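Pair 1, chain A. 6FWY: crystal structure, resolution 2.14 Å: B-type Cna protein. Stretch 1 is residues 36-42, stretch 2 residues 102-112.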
# COMPACT_ATOMS: atom_id res chain seq x y z
N TRP A 36 15.42 -9.05 -27.42
CA TRP A 36 15.01 -7.68 -27.08
C TRP A 36 13.85 -7.73 -26.08
O TRP A 36 13.02 -8.65 -26.11
CB TRP A 36 14.59 -6.86 -28.30
CG TRP A 36 15.71 -6.47 -29.22
CD1 TRP A 36 16.94 -7.09 -29.37
CD2 TRP A 36 15.68 -5.43 -30.20
NE1 TRP A 36 17.66 -6.47 -30.36
CE2 TRP A 36 16.92 -5.45 -30.88
CE3 TRP A 36 14.73 -4.46 -30.55
CZ2 TRP A 36 17.24 -4.53 -31.89
CZ3 TRP A 36 15.05 -3.54 -31.56
CH2 TRP A 36 16.30 -3.59 -32.22
N MET A 37 13.83 -6.73 -25.21
CA MET A 37 12.78 -6.57 -24.22
C MET A 37 12.12 -5.20 -24.39
O MET A 37 12.42 -4.25 -23.67
CB MET A 37 13.34 -6.76 -22.82
CG MET A 37 13.78 -8.19 -22.53
SD MET A 37 12.41 -9.34 -22.53
CE MET A 37 13.20 -10.91 -22.59
N ILE A 38 11.24 -5.13 -25.38
CA ILE A 38 10.54 -3.91 -25.74
C ILE A 38 9.38 -3.73 -24.73
O ILE A 38 8.98 -4.69 -24.04
CB ILE A 38 9.99 -3.92 -27.19
CG1 ILE A 38 8.72 -4.79 -27.32
CG2 ILE A 38 11.06 -4.36 -28.19
CD1 ILE A 38 8.16 -4.95 -28.71
N SER A 39 8.88 -2.50 -24.65
CA SER A 39 7.76 -2.20 -23.77
C SER A 39 7.04 -0.92 -24.16
O SER A 39 7.61 -0.02 -24.80
CB SER A 39 8.23 -2.07 -22.32
OG SER A 39 7.15 -2.28 -21.44
N SER A 40 5.77 -0.89 -23.77
CA SER A 40 4.91 0.29 -23.91
C SER A 40 4.47 0.75 -22.52
O SER A 40 3.99 -0.05 -21.72
CB SER A 40 3.67 -0.05 -24.71
OG SER A 40 3.98 -0.34 -26.04
N GLN A 41 4.60 2.04 -22.26
CA GLN A 41 4.19 2.58 -20.97
C GLN A 41 2.65 2.68 -20.93
O GLN A 41 2.00 3.13 -21.89
CB GLN A 41 4.83 3.94 -20.74
CG GLN A 41 4.69 4.49 -19.33
CD GLN A 41 5.27 5.89 -19.22
OE1 GLN A 41 6.37 6.09 -18.68
NE2 GLN A 41 4.58 6.84 -19.80
N PHE A 42 2.07 2.24 -19.81
CA PHE A 42 0.64 2.32 -19.59
C PHE A 42 0.28 2.71 -18.14
O PHE A 42 1.10 2.57 -17.22
CB PHE A 42 -0.05 1.01 -19.98
CG PHE A 42 0.36 -0.18 -19.16
CD1 PHE A 42 1.52 -0.90 -19.47
CD2 PHE A 42 -0.41 -0.59 -18.07
CE1 PHE A 42 1.89 -2.00 -18.73
CE2 PHE A 42 -0.04 -1.70 -17.31
CZ PHE A 42 1.11 -2.40 -17.64
N ALA A 102 14.12 6.09 -16.71
CA ALA A 102 13.66 5.83 -15.34
C ALA A 102 12.50 4.83 -15.32
O ALA A 102 12.52 3.86 -14.58
CB ALA A 102 13.28 7.12 -14.63
N TRP A 103 11.51 5.06 -16.17
CA TRP A 103 10.40 4.13 -16.32
C TRP A 103 10.87 2.72 -16.74
O TRP A 103 10.44 1.73 -16.14
CB TRP A 103 9.38 4.65 -17.33
CG TRP A 103 8.50 3.57 -17.89
CD1 TRP A 103 7.54 2.86 -17.24
CD2 TRP A 103 8.53 3.07 -19.22
NE1 TRP A 103 6.97 1.94 -18.08
CE2 TRP A 103 7.56 2.05 -19.31
CE3 TRP A 103 9.31 3.37 -20.35
CZ2 TRP A 103 7.32 1.34 -20.49
CZ3 TRP A 103 9.08 2.67 -21.52
CH2 TRP A 103 8.09 1.66 -21.59
N TYR A 104 11.74 2.63 -17.74
CA TYR A 104 12.20 1.32 -18.22
C TYR A 104 12.99 0.56 -17.16
O TYR A 104 12.84 -0.66 -17.00
CB TYR A 104 13.03 1.45 -19.51
CG TYR A 104 13.35 0.13 -20.15
CD1 TYR A 104 12.43 -0.51 -20.99
CD2 TYR A 104 14.57 -0.49 -19.92
CE1 TYR A 104 12.72 -1.73 -21.58
CE2 TYR A 104 14.87 -1.71 -20.52
CZ TYR A 104 13.94 -2.32 -21.34
OH TYR A 104 14.25 -3.51 -21.93
N ALA A 105 13.85 1.29 -16.45
CA ALA A 105 14.59 0.73 -15.29
C ALA A 105 13.64 0.11 -14.30
O ALA A 105 13.91 -0.97 -13.79
CB ALA A 105 15.40 1.82 -14.60
N THR A 106 12.52 0.78 -14.04
CA THR A 106 11.53 0.26 -13.12
C THR A 106 10.84 -0.99 -13.71
O THR A 106 10.64 -1.97 -13.01
CB THR A 106 10.51 1.35 -12.69
OG1 THR A 106 11.20 2.56 -12.36
CG2 THR A 106 9.74 0.92 -11.49
N GLN A 107 10.50 -0.95 -14.99
CA GLN A 107 9.91 -2.11 -15.67
C GLN A 107 10.86 -3.32 -15.67
O GLN A 107 10.43 -4.46 -15.58
CB GLN A 107 9.49 -1.73 -17.11
CG GLN A 107 8.96 -2.87 -17.99
CD GLN A 107 7.75 -3.55 -17.39
OE1 GLN A 107 6.66 -3.01 -17.40
NE2 GLN A 107 7.94 -4.75 -16.86
N LEU A 108 12.16 -3.04 -15.76
CA LEU A 108 13.16 -4.10 -15.71
C LEU A 108 13.12 -4.80 -14.34
O LEU A 108 13.08 -6.02 -14.26
CB LEU A 108 14.54 -3.51 -16.03
CG LEU A 108 15.72 -4.44 -16.28
CD1 LEU A 108 15.44 -5.51 -17.34
CD2 LEU A 108 16.87 -3.53 -16.69
N VAL A 109 13.06 -4.02 -13.26
CA VAL A 109 12.82 -4.54 -11.90
C VAL A 109 11.54 -5.38 -11.84
O VAL A 109 11.56 -6.51 -11.34
CB VAL A 109 12.76 -3.41 -10.84
CG1 VAL A 109 12.32 -3.94 -9.47
CG2 VAL A 109 14.10 -2.74 -10.74
N SER A 110 10.45 -4.85 -12.36
CA SER A 110 9.20 -5.61 -12.41
C SER A 110 9.35 -7.00 -13.07
O SER A 110 8.87 -8.00 -12.55
CB SER A 110 8.10 -4.81 -13.13
OG SER A 110 6.86 -5.48 -13.07
N TRP A 111 10.01 -7.04 -14.23
CA TRP A 111 10.20 -8.29 -14.96
C TRP A 111 11.01 -9.31 -14.14
O TRP A 111 10.66 -10.48 -14.10
CB TRP A 111 10.88 -8.05 -16.31
CG TRP A 111 9.98 -7.53 -17.43
CD1 TRP A 111 8.66 -7.85 -17.65
CD2 TRP A 111 10.36 -6.66 -18.49
NE1 TRP A 111 8.22 -7.24 -18.78
CE2 TRP A 111 9.22 -6.49 -19.31
CE3 TRP A 111 11.53 -5.99 -18.82
CZ2 TRP A 111 9.23 -5.68 -20.45
CZ3 TRP A 111 11.55 -5.20 -19.96
CH2 TRP A 111 10.42 -5.04 -20.75
N VAL A 112 12.06 -8.84 -13.49
CA VAL A 112 12.91 -9.68 -12.64
C VAL A 112 12.16 -10.17 -11.41
O VAL A 112 12.15 -11.35 -11.12
CB VAL A 112 14.21 -8.94 -12.24
CG1 VAL A 112 15.03 -9.75 -11.23
CG2 VAL A 112 15.04 -8.66 -13.49
O HOH W 1 4.17 1.02 -17.94

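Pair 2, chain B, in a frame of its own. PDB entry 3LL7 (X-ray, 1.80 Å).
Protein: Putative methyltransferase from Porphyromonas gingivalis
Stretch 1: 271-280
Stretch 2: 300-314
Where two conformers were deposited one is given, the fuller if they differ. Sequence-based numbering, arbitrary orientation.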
# COMPACT_ATOMS: atom_id res chain seq x y z
N PRO B 271 -4.21 10.88 9.79
CA PRO B 271 -3.62 9.61 10.27
C PRO B 271 -3.96 9.35 11.73
O PRO B 271 -4.21 10.30 12.49
CB PRO B 271 -2.12 9.88 10.17
CG PRO B 271 -1.98 11.38 10.37
CD PRO B 271 -3.22 11.96 9.68
N PHE B 272 -3.97 8.08 12.13
CA PHE B 272 -3.95 7.73 13.55
C PHE B 272 -2.47 7.61 13.94
O PHE B 272 -1.76 6.74 13.42
CB PHE B 272 -4.67 6.40 13.76
CG PHE B 272 -4.92 6.07 15.19
CD1 PHE B 272 -6.15 6.38 15.77
CD2 PHE B 272 -3.91 5.50 15.97
CE1 PHE B 272 -6.40 6.12 17.11
CE2 PHE B 272 -4.15 5.22 17.33
CZ PHE B 272 -5.40 5.54 17.90
N ILE B 273 -1.99 8.49 14.81
CA ILE B 273 -0.57 8.45 15.17
C ILE B 273 -0.42 8.00 16.62
O ILE B 273 -1.12 8.50 17.51
CB ILE B 273 0.06 9.84 15.01
CG1 ILE B 273 -0.22 10.43 13.61
CG2 ILE B 273 1.57 9.82 15.34
CD1 ILE B 273 0.31 11.87 13.47
N PHE B 274 0.47 7.04 16.84
CA PHE B 274 0.71 6.54 18.20
C PHE B 274 2.15 5.99 18.29
O PHE B 274 2.91 6.07 17.32
CB PHE B 274 -0.34 5.44 18.57
CG PHE B 274 -0.10 4.11 17.89
CD1 PHE B 274 0.26 2.99 18.65
CD2 PHE B 274 -0.24 3.97 16.48
CE1 PHE B 274 0.49 1.75 18.02
CE2 PHE B 274 0.01 2.75 15.87
CZ PHE B 274 0.39 1.64 16.65
N THR B 275 2.51 5.43 19.45
CA THR B 275 3.81 4.79 19.64
C THR B 275 3.61 3.46 20.33
O THR B 275 2.60 3.25 21.02
CB THR B 275 4.75 5.63 20.53
OG1 THR B 275 4.17 5.77 21.84
CG2 THR B 275 4.98 7.00 19.92
N MSE B 276 4.57 2.56 20.16
CA MSE B 276 4.48 1.26 20.79
C MSE B 276 4.48 1.41 22.31
O MSE B 276 3.82 0.63 23.01
CB MSE B 276 5.62 0.35 20.35
CG MSE B 276 5.43 -0.22 18.94
SE MSE B 276 3.61 -0.91 18.63
CE MSE B 276 3.41 -2.29 19.97
N GLU B 277 5.23 2.41 22.81
CA GLU B 277 5.28 2.69 24.25
C GLU B 277 3.88 2.98 24.77
O GLU B 277 3.50 2.50 25.84
CB GLU B 277 6.19 3.88 24.56
CG GLU B 277 6.23 4.21 26.04
CD GLU B 277 7.09 5.40 26.36
OE1 GLU B 277 7.22 6.31 25.52
OE2 GLU B 277 7.65 5.43 27.47
N GLU B 278 3.14 3.82 24.03
CA GLU B 278 1.77 4.16 24.41
C GLU B 278 0.92 2.92 24.39
O GLU B 278 0.24 2.61 25.38
CB GLU B 278 1.19 5.24 23.48
CG GLU B 278 -0.29 5.55 23.73
CD GLU B 278 -0.80 6.58 22.75
OE1 GLU B 278 -0.15 6.76 21.68
OE2 GLU B 278 -1.84 7.21 23.04
N GLU B 279 0.94 2.17 23.28
CA GLU B 279 0.17 0.92 23.19
C GLU B 279 0.43 -0.02 24.35
O GLU B 279 -0.49 -0.59 24.89
CB GLU B 279 0.47 0.20 21.87
CG GLU B 279 -0.25 -1.16 21.64
CD GLU B 279 -1.78 -1.08 21.52
OE1 GLU B 279 -2.34 0.01 21.25
OE2 GLU B 279 -2.45 -2.15 21.64
N ARG B 280 1.70 -0.16 24.73
CA ARG B 280 2.06 -1.11 25.80
C ARG B 280 1.69 -0.63 27.20
O ARG B 280 1.38 -1.44 28.06
CB ARG B 280 3.57 -1.36 25.73
CG ARG B 280 3.90 -2.39 24.67
CD ARG B 280 5.33 -2.28 24.16
NE ARG B 280 5.38 -2.89 22.83
CZ ARG B 280 6.50 -3.16 22.16
NH1 ARG B 280 7.68 -2.88 22.69
NH2 ARG B 280 6.41 -3.71 20.96
N ALA B 300 -5.03 -0.91 8.23
CA ALA B 300 -3.77 -0.24 8.60
C ALA B 300 -3.66 -0.17 10.12
O ALA B 300 -2.56 -0.36 10.68
CB ALA B 300 -3.68 1.16 7.97
N LEU B 301 -4.78 0.10 10.80
CA LEU B 301 -4.77 0.08 12.27
C LEU B 301 -4.38 -1.29 12.82
O LEU B 301 -3.59 -1.40 13.74
CB LEU B 301 -6.10 0.48 12.86
CG LEU B 301 -6.20 1.99 13.01
CD1 LEU B 301 -7.61 2.35 13.29
CD2 LEU B 301 -5.27 2.53 14.15
N LEU B 302 -4.98 -2.33 12.24
CA LEU B 302 -4.67 -3.71 12.62
C LEU B 302 -3.20 -4.06 12.42
O LEU B 302 -2.57 -4.62 13.32
CB LEU B 302 -5.57 -4.68 11.83
CG LEU B 302 -7.06 -4.66 12.20
CD1 LEU B 302 -7.87 -5.52 11.18
CD2 LEU B 302 -7.29 -5.14 13.61
N LYS B 303 -2.65 -3.72 11.26
CA LYS B 303 -1.25 -4.02 10.97
C LYS B 303 -0.31 -3.23 11.90
O LYS B 303 0.72 -3.75 12.31
CB LYS B 303 -0.94 -3.67 9.51
CG LYS B 303 0.55 -3.77 9.15
CD LYS B 303 1.11 -5.21 9.22
CE LYS B 303 2.60 -5.23 8.97
NZ LYS B 303 3.15 -6.62 8.98
N ALA B 304 -0.67 -1.97 12.20
CA ALA B 304 0.17 -1.09 13.07
C ALA B 304 0.17 -1.58 14.51
O ALA B 304 1.09 -1.30 15.25
CB ALA B 304 -0.35 0.37 13.01
N GLY B 305 -0.90 -2.28 14.88
CA GLY B 305 -1.06 -2.86 16.21
C GLY B 305 -1.59 -1.93 17.28
O GLY B 305 -1.31 -2.16 18.47
N ALA B 306 -2.37 -0.92 16.89
CA ALA B 306 -2.94 0.04 17.84
C ALA B 306 -4.23 -0.51 18.50
O ALA B 306 -5.22 0.20 18.61
CB ALA B 306 -3.28 1.38 17.11
N PHE B 307 -4.18 -1.76 18.95
CA PHE B 307 -5.38 -2.47 19.43
C PHE B 307 -6.03 -1.79 20.64
O PHE B 307 -7.26 -1.52 20.67
CB PHE B 307 -5.01 -3.92 19.78
CG PHE B 307 -4.34 -4.70 18.64
CD1 PHE B 307 -4.95 -4.83 17.38
CD2 PHE B 307 -3.11 -5.32 18.85
CE1 PHE B 307 -4.34 -5.56 16.33
CE2 PHE B 307 -2.47 -6.06 17.80
CZ PHE B 307 -3.09 -6.17 16.54
N LYS B 308 -5.20 -1.50 21.65
CA LYS B 308 -5.65 -0.84 22.86
C LYS B 308 -5.75 0.66 22.68
O LYS B 308 -6.68 1.30 23.20
CB LYS B 308 -4.71 -1.19 24.01
CG LYS B 308 -4.70 -2.68 24.32
CD LYS B 308 -3.32 -3.08 24.86
CE LYS B 308 -3.00 -2.46 26.17
NZ LYS B 308 -1.54 -2.69 26.58
N THR B 309 -4.78 1.24 21.97
CA THR B 309 -4.75 2.70 21.83
C THR B 309 -6.04 3.26 21.19
O THR B 309 -6.53 4.30 21.59
CB THR B 309 -3.51 3.15 21.03
OG1 THR B 309 -2.34 2.63 21.71
CG2 THR B 309 -3.36 4.67 21.05
N VAL B 310 -6.59 2.56 20.22
CA VAL B 310 -7.82 3.05 19.59
C VAL B 310 -8.93 3.17 20.66
O VAL B 310 -9.65 4.17 20.71
CB VAL B 310 -8.28 2.16 18.42
CG1 VAL B 310 -9.69 2.63 17.89
CG2 VAL B 310 -7.27 2.18 17.27
N ALA B 311 -9.05 2.15 21.53
CA ALA B 311 -10.13 2.17 22.54
C ALA B 311 -9.91 3.32 23.55
O ALA B 311 -10.86 4.03 23.96
CB ALA B 311 -10.18 0.81 23.27
N TYR B 312 -8.66 3.48 23.98
CA TYR B 312 -8.29 4.48 24.97
C TYR B 312 -8.44 5.90 24.40
O TYR B 312 -8.95 6.76 25.09
CB TYR B 312 -6.83 4.24 25.43
CG TYR B 312 -6.41 5.13 26.60
CD1 TYR B 312 -6.83 4.83 27.90
CD2 TYR B 312 -5.66 6.28 26.40
CE1 TYR B 312 -6.49 5.64 28.97
CE2 TYR B 312 -5.29 7.10 27.47
CZ TYR B 312 -5.72 6.77 28.75
OH TYR B 312 -5.38 7.57 29.83
N ARG B 313 -8.02 6.10 23.15
CA ARG B 313 -8.06 7.41 22.46
C ARG B 313 -9.49 7.90 22.22
O ARG B 313 -9.75 9.11 22.19
CB ARG B 313 -7.34 7.32 21.11
CG ARG B 313 -6.74 8.63 20.64
CD ARG B 313 -5.64 9.12 21.56
NE ARG B 313 -4.34 8.53 21.30
CZ ARG B 313 -3.66 8.61 20.15
NH1 ARG B 313 -4.18 9.26 19.11
NH2 ARG B 313 -2.48 8.02 20.05
N LEU B 314 -10.40 6.94 22.06
CA LEU B 314 -11.74 7.23 21.62
C LEU B 314 -12.83 6.89 22.63
O LEU B 314 -13.99 7.14 22.36
CB LEU B 314 -12.01 6.58 20.26
CG LEU B 314 -11.12 7.01 19.08
CD1 LEU B 314 -11.63 6.31 17.82
CD2 LEU B 314 -11.10 8.55 18.90

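In both pairs a short extended segment lies across a helix at a steep angle. The strand and helix axes approach to 10.1 Å in each, with angles of 104° in pair 1 (strand 39-42, helix 102-112) and 108° in pair 2 (strand 272-274, helix 307-314). The central 14 residues superpose with an RMSD of 0.9 Å; the agreement is tightest along the helix, where Leu A108 and Val B310 differ by 0.1 Å at CA. In pair 2 the first stretch turns into a helix at Met B276, and a second helix, 300-304, precedes the shared one, whereas in pair 1 a single helix spans the whole second stretch.

The first inward position pairs Met A37 with Phe B272. Met A37 points its CA-to-CB bond toward the helix, but the end of its side chain leads away, so its closest contacts are made near the backbone: its O accepts a hydrogen bond from Tyr A104 OH (2.6 Å), and its CB packs against Trp A111 CZ3 (3.7 Å). Phe B272 instead fills the space with its ring. Leu B301 CD2 and Val B310 CG2 lie over one face of that ring, and Arg B313 NH1 lies over the opposite face, 4.1 Å from Phe B272 CZ.

Two residues on, Ser A39 matches Phe B274. The serine side chain lies between two tryptophans, its OG 3.7 Å from Trp A103 CZ2 and its CB 4.0 Å from Trp A111 CH2. In pair 2 the bulk is on the strand. Ala B306 CB sits over the face of the Phe B274 ring, 3.7 Å from CZ, and Ala B304 CB is 3.7 Å from Phe B274 CE2. Ala B306 is the match of Tyr A104: where pair 1 has a tyrosine whose OH reaches a carbonyl, pair 2 has a methyl group over a ring face.

Gln A41 points toward the helix and lays its CG over the five-membered ring of Trp A103, 3.7 Å from the centroid. Its match, the selenomethionine Met B276, points away; only its end comes nearer, with SE 4.2 Å from Ala B304 O.

At the next inward-facing matched position of the second stretch, Gln A107 CG is 3.9 Å from Ser A39 OG, its amide being bonded elsewhere in the structure. Thr B309 adds hydrogen bonds across the contact: Glu B279 OE1 accepts from both its N (2.8 Å) and its OG1 (2.7 Å), while Glu B279 OE2 accepts from Lys B308 N (2.8 Å), so one carboxylate binds two successive backbone nitrogens and a hydroxyl.

One turn later, Trp A111 and Arg B313 both place a flat group beside the first stretch. Trp A111 CH2, at the ring edge, is 3.6 Å from Ile A38 O. At the matched carbonyl, Arg B313 NH2 donates a hydrogen bond to Ile B273 O (2.9 Å) and forms a salt bridge with Glu B278 OE1 (3.1 Å). The buried areas, 415 Å² and 721 Å², include unmatched residues in pair 2.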